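PDB 4R85: cytosine deaminase from Klebsiella pneumoniae, which probably catalyses the iron-dependent hydrolytic deamination of cytosine and 5-methylcytosine, as a member of the amidohydrolase family. Local coordinates for residues A[341-346]-A[380-384]; A[105-109]-A[318-322]. The contacts are given in a common frame with arbitrary orientation. Numbering follows the deposited sequence.

Contact 1 of 2, residues A[341-346]-A[380-384]; sequences LQRCLD and DYEAV
Asp-380 lies over the backbone of 341-346, which covers 102 Å² of it. In this amidohydrolase fold the contact joins helix 338-342, which follows the last barrel strand, 303-305, to the first turn of helix 380-386, which lies between strands 372-375 and 390-395. Helix 338-342 brings in Leu-341. Arg-343 has phi/psi -130/18, and 344-346 begin a 3-10 turn that runs on. Residues 380-384 are helical, with Val-384 N hydrogen-bonded to Asp-380 O at 3.2 Å. The nearest CA pairs are Leu-341 with Tyr-381, 5.1 Å, and Gln-342 with Asp-380, 5.5 Å. With chi1 m, the Asp-380 carboxylate reaches the turn and makes the polar link: its OD2 accepts a hydrogen bond from Leu-345 N at 2.9 Å. The same OD2 forms a salt bridge with Arg-9, which also pairs with Asp-346. Arg-343 folds back, all p from chi1 to chi3, and forms a salt bridge to Asp-346 (NE-OD2 2.9 Å); its NH2 pairs with Asp-297. Apolar contacts add to the polar link. Cys-344 SG touches Val-384 CG1 at 4.0 Å, and Leu-345 CD1 meets Ala-383 CB at 4.1 Å. Leu-341 CD2 lies 4.0 Å from Val-384 CG1. Tyr-381, chi1 t, has its OH hydrogen-bonded to Pro-316 O of the second subunit. At the edge of its ring, Leu-341 CD1 approaches Tyr-381 CD1 to 3.8 Å.

Contact 2 of 2, residues A[105-109]-A[318-322]; sequences MLRDF and GNGNI
Segment 105-109 runs along the C-terminal part of helix 92-108. Phe-109 has phi/psi -106/22, and its N makes weak hydrogen bonds to Met-105 O (3.3 Å) and Leu-106 O (3.0 Å). Segment 318-322 is an irregular loop leading into helix 322-332. Leu-106 and Gly-320 are 4.6 Å apart at CA, and Phe-109 and Asn-321 are 5.4 Å apart. Gly-318 (112/137) and Gly-320 (97/-7) have positive phi, and at these angles a CB would jam against the preceding carbonyl O. On Gly-320 an ideal CB would also clash with Met-105 O, 2.7 Å away. Asn-319, chi1 p, makes an Asx turn: its OD1 accepts from Asn-321 N at 2.9 Å. Asn-321, chi1 t, is the N-cap of helix 322-332, and its OD1 accepts from Leu-323 N. In the (beta/alpha)8 barrel of the amidohydrolase fold, the contact joins the helix ahead of strand 111-119 to the loop after strand 303-305. The Leu-106 side chain lies about 13 Å from the bound iron. Asn-321 CB sits 3.5 Å from the centroid of the Phe-109 ring (chi1 m), 11° off the normal, a CH-pi contact. Phe-109 CE2 is 3.2 Å and Met-105 CB 3.6 Å from Asn-319 O. Leu-106 CD2 is 3.7 Å from Gly-320 O. Two waters bridge the segments. One donates to Phe-109 O (3.0 Å) and Asn-321 OD1 (2.8 Å). The other donates to Phe-109 O (3.0 Å) and Gly-320 O (2.8 Å) and accepts from Ile-322 N at 2.8 Å.

From the N terminus, the chain first reaches 105-109, in the C-terminal part of helix 92-108. Contact 2 opens there and closes at 318-322, after 208 intervening residues, which include barrel strands 111-119 through 303-305. The chain then runs through helix 322-332 and on to 341-346. Contact 1 closes a shorter loop of 33 residues, which includes helix 350-355 and strand 372-375. The two loops are in series and neither nest nor cross. Helix 322-332 links them: it begins at contact 2, and its Leu-323, Leu-326 and Leu-330 pack on contact 1. The contact centres are about 18 Å apart, and both contacts touch the second subunit.

Contact 1 of 2, residues A[341-346]-A[380-384]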
loop_
_atom_site.group_PDB
_atom_site.type_symbol
_atom_site.label_atom_id
_atom_site.label_comp_id
_atom_site.label_asym_id
_atom_site.label_seq_id
_atom_site.Cartn_x
_atom_site.Cartn_y
_atom_site.Cartn_z
ATOM N N LEU A 341 -15.449 -1.537 -3.532
ATOM C CA LEU A 341 -15.127 -0.717 -2.360
ATOM C C LEU A 341 -16.213 -0.713 -1.279
ATOM O O LEU A 341 -15.909 -0.614 -0.090
ATOM C CB LEU A 341 -14.768 0.714 -2.787
ATOM C CG LEU A 341 -13.388 0.819 -3.456
ATOM C CD1 LEU A 341 -13.156 2.197 -4.066
ATOM C CD2 LEU A 341 -12.280 0.492 -2.470
ATOM N N GLN A 342 -17.473 -0.836 -1.685
ATOM C CA GLN A 342 -18.579 -0.877 -0.733
ATOM C C GLN A 342 -18.636 -2.132 0.146
ATOM O O GLN A 342 -19.305 -2.128 1.178
ATOM C CB GLN A 342 -19.918 -0.698 -1.448
ATOM C CG GLN A 342 -20.222 0.743 -1.814
ATOM C CD GLN A 342 -21.715 1.012 -1.873
ATOM O OE1 GLN A 342 -22.196 2.019 -1.351
ATOM N NE2 GLN A 342 -22.457 0.105 -2.503
ATOM N N ARG A 343 -17.963 -3.202 -0.270
ATOM C CA ARG A 343 -17.948 -4.452 0.503
ATOM C C ARG A 343 -16.532 -5.003 0.719
ATOM O O ARG A 343 -16.370 -6.186 1.037
ATOM C CB ARG A 343 -18.831 -5.529 -0.167
ATOM C CG ARG A 343 -18.597 -5.764 -1.673
ATOM C CD ARG A 343 -17.270 -6.458 -2.005
ATOM N NE ARG A 343 -17.190 -7.802 -1.433
ATOM C CZ ARG A 343 -17.021 -8.909 -2.149
ATOM N NH1 ARG A 343 -16.984 -10.094 -1.546
ATOM N NH2 ARG A 343 -16.885 -8.831 -3.468
ATOM N N CYS A 344 -15.513 -4.169 0.536
ATOM C CA CYS A 344 -14.128 -4.670 0.562
ATOM C C CYS A 344 -13.696 -5.229 1.915
ATOM O O CYS A 344 -12.735 -6.008 1.997
ATOM C CB CYS A 344 -13.136 -3.596 0.103
ATOM S SG CYS A 344 -13.040 -2.155 1.198
ATOM N N LEU A 345 -14.392 -4.860 2.985
ATOM C CA LEU A 345 -14.000 -5.399 4.293
ATOM C C LEU A 345 -14.253 -6.911 4.418
ATOM O O LEU A 345 -13.679 -7.570 5.303
ATOM C CB LEU A 345 -14.651 -4.623 5.449
ATOM C CG LEU A 345 -14.073 -3.225 5.714
ATOM C CD1 LEU A 345 -14.796 -2.532 6.875
ATOM C CD2 LEU A 345 -12.557 -3.290 5.965
ATOM N N ASP A 346 -15.087 -7.456 3.528
ATOM C CA ASP A 346 -15.275 -8.910 3.425
ATOM C C ASP A 346 -13.943 -9.671 3.411
ATOM O O ASP A 346 -13.823 -10.750 3.996
ATOM C CB ASP A 346 -15.998 -9.286 2.128
ATOM C CG ASP A 346 -17.478 -8.929 2.126
ATOM O OD1 ASP A 346 -18.043 -8.549 3.179
ATOM O OD2 ASP A 346 -18.082 -9.059 1.037
ATOM N N ASP A 380 -17.204 0.695 4.612
ATOM C CA ASP A 380 -16.039 -0.024 4.069
ATOM C C ASP A 380 -15.098 0.891 3.280
ATOM O O ASP A 380 -13.884 0.838 3.443
ATOM C CB ASP A 380 -16.474 -1.160 3.132
ATOM C CG ASP A 380 -17.093 -2.341 3.862
ATOM O OD1 ASP A 380 -17.788 -2.141 4.882
ATOM O OD2 ASP A 380 -16.898 -3.482 3.381
ATOM N N TYR A 381 -15.677 1.710 2.408
ATOM C CA TYR A 381 -14.916 2.614 1.550
ATOM C C TYR A 381 -14.040 3.571 2.352
ATOM O O TYR A 381 -12.848 3.719 2.078
ATOM C CB TYR A 381 -15.876 3.418 0.673
ATOM C CG TYR A 381 -15.216 4.542 -0.089
ATOM C CD1 TYR A 381 -14.484 4.287 -1.240
ATOM C CD2 TYR A 381 -15.328 5.860 0.339
ATOM C CE1 TYR A 381 -13.885 5.308 -1.947
ATOM C CE2 TYR A 381 -14.731 6.892 -0.360
ATOM C CZ TYR A 381 -14.012 6.607 -1.506
ATOM O OH TYR A 381 -13.419 7.627 -2.213
ATOM N N GLU A 382 -14.635 4.227 3.342
ATOM C CA GLU A 382 -13.879 5.153 4.176
ATOM C C GLU A 382 -12.833 4.428 5.020
ATOM O O GLU A 382 -11.747 4.956 5.250
ATOM C CB GLU A 382 -14.826 5.983 5.047
ATOM C CG GLU A 382 -15.605 7.000 4.231
ATOM C CD GLU A 382 -14.689 8.055 3.620
ATOM O OE1 GLU A 382 -13.802 8.557 4.340
ATOM O OE2 GLU A 382 -14.844 8.377 2.425
ATOM N N ALA A 383 -13.156 3.218 5.466
ATOM C CA ALA A 383 -12.212 2.436 6.258
ATOM C C ALA A 383 -10.902 2.221 5.501
ATOM O O ALA A 383 -9.822 2.468 6.043
ATOM C CB ALA A 383 -12.828 1.098 6.681
ATOM N N VAL A 384 -10.990 1.798 4.241
ATOM C CA VAL A 384 -9.775 1.539 3.463
ATOM C C VAL A 384 -9.122 2.831 2.954
ATOM O O VAL A 384 -7.888 2.943 2.903
ATOM C CB VAL A 384 -9.992 0.500 2.313
ATOM C CG1 VAL A 384 -10.761 1.090 1.145
ATOM C CG2 VAL A 384 -8.629 -0.048 1.827
#

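Contact 2 of 2, residues A[105-109]-A[318-322]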
loop_
_atom_site.group_PDB
_atom_site.type_symbol
_atom_site.label_atom_id
_atom_site.label_comp_id
_atom_site.label_asym_id
_atom_site.label_seq_id
_atom_site.Cartn_x
_atom_site.Cartn_y
_atom_site.Cartn_z
ATOM N N MET A 105 1.398 -6.668 18.073
ATOM C CA MET A 105 1.149 -5.790 16.929
ATOM C C MET A 105 -0.194 -6.084 16.285
ATOM O O MET A 105 -0.885 -5.165 15.839
ATOM C CB MET A 105 2.211 -5.973 15.838
ATOM C CG MET A 105 3.645 -5.661 16.222
ATOM S SD MET A 105 4.658 -5.871 14.725
ATOM C CE MET A 105 6.222 -6.303 15.487
ATOM N N LEU A 106 -0.544 -7.364 16.186
ATOM C CA LEU A 106 -1.802 -7.741 15.544
ATOM C C LEU A 106 -2.982 -7.283 16.399
ATOM O O LEU A 106 -3.965 -6.759 15.880
ATOM C CB LEU A 106 -1.868 -9.251 15.284
ATOM C CG LEU A 106 -0.846 -9.817 14.287
ATOM C CD1 LEU A 106 -0.744 -11.335 14.410
ATOM C CD2 LEU A 106 -1.222 -9.416 12.859
ATOM N N ARG A 107 -2.866 -7.484 17.711
ATOM C CA ARG A 107 -3.853 -7.013 18.682
ATOM C C ARG A 107 -4.049 -5.502 18.558
ATOM O O ARG A 107 -5.183 -5.010 18.589
ATOM C CB ARG A 107 -3.400 -7.379 20.104
ATOM C CG ARG A 107 -4.299 -6.875 21.249
ATOM C CD ARG A 107 -3.868 -5.508 21.780
ATOM N NE ARG A 107 -2.410 -5.365 21.850
ATOM C CZ ARG A 107 -1.667 -5.772 22.873
ATOM N NH1 ARG A 107 -2.238 -6.354 23.917
ATOM N NH2 ARG A 107 -0.349 -5.597 22.853
ATOM N N ASP A 108 -2.942 -4.771 18.432
ATOM C CA ASP A 108 -3.001 -3.318 18.292
ATOM C C ASP A 108 -3.842 -2.906 17.092
ATOM O O ASP A 108 -4.435 -1.828 17.088
ATOM C CB ASP A 108 -1.611 -2.706 18.162
ATOM C CG ASP A 108 -0.848 -2.690 19.479
ATOM O OD1 ASP A 108 -1.475 -2.884 20.551
ATOM O OD2 ASP A 108 0.387 -2.472 19.433
ATOM N N PHE A 109 -3.888 -3.763 16.079
ATOM C CA PHE A 109 -4.634 -3.456 14.870
ATOM C C PHE A 109 -5.957 -4.229 14.727
ATOM O O PHE A 109 -6.480 -4.382 13.622
ATOM C CB PHE A 109 -3.744 -3.615 13.634
ATOM C CG PHE A 109 -2.764 -2.498 13.466
ATOM C CD1 PHE A 109 -3.186 -1.254 13.014
ATOM C CD2 PHE A 109 -1.418 -2.683 13.776
ATOM C CE1 PHE A 109 -2.282 -0.207 12.864
ATOM C CE2 PHE A 109 -0.508 -1.653 13.621
ATOM C CZ PHE A 109 -0.940 -0.411 13.158
ATOM N N GLY A 318 6.257 -4.847 7.485
ATOM C CA GLY A 318 5.166 -5.429 8.261
ATOM C C GLY A 318 4.952 -4.740 9.602
ATOM O O GLY A 318 5.910 -4.425 10.302
ATOM N N ASN A 319 3.698 -4.487 9.965
ATOM C CA ASN A 319 3.419 -3.813 11.234
ATOM C C ASN A 319 2.173 -4.338 11.952
ATOM O O ASN A 319 1.790 -3.822 13.008
ATOM C CB ASN A 319 3.317 -2.291 11.043
ATOM C CG ASN A 319 2.179 -1.888 10.106
ATOM O OD1 ASN A 319 1.308 -2.690 9.785
ATOM N ND2 ASN A 319 2.197 -0.638 9.655
ATOM N N GLY A 320 1.546 -5.355 11.370
ATOM C CA GLY A 320 0.361 -5.957 11.960
ATOM C C GLY A 320 -0.961 -5.448 11.398
ATOM O O GLY A 320 -2.023 -5.982 11.733
ATOM N N ASN A 321 -0.907 -4.425 10.546
ATOM C CA ASN A 321 -2.130 -3.744 10.076
ATOM C C ASN A 321 -2.710 -4.347 8.793
ATOM O O ASN A 321 -2.211 -4.089 7.699
ATOM C CB ASN A 321 -1.864 -2.248 9.878
ATOM C CG ASN A 321 -3.118 -1.468 9.488
ATOM O OD1 ASN A 321 -4.242 -1.947 9.644
ATOM N ND2 ASN A 321 -2.924 -0.252 8.996
ATOM N N ILE A 322 -3.769 -5.142 8.935
ATOM C CA ILE A 322 -4.377 -5.818 7.784
ATOM C C ILE A 322 -5.028 -4.843 6.785
ATOM O O ILE A 322 -5.210 -5.174 5.604
ATOM C CB ILE A 322 -5.403 -6.899 8.236
ATOM C CG1 ILE A 322 -5.686 -7.895 7.101
ATOM C CG2 ILE A 322 -6.692 -6.252 8.718
ATOM C CD1 ILE A 322 -4.886 -9.177 7.188
HETATM O O HOH W 1 -6.422 -2.360 11.400
HETATM O O HOH W 2 -4.830 -5.679 11.417
#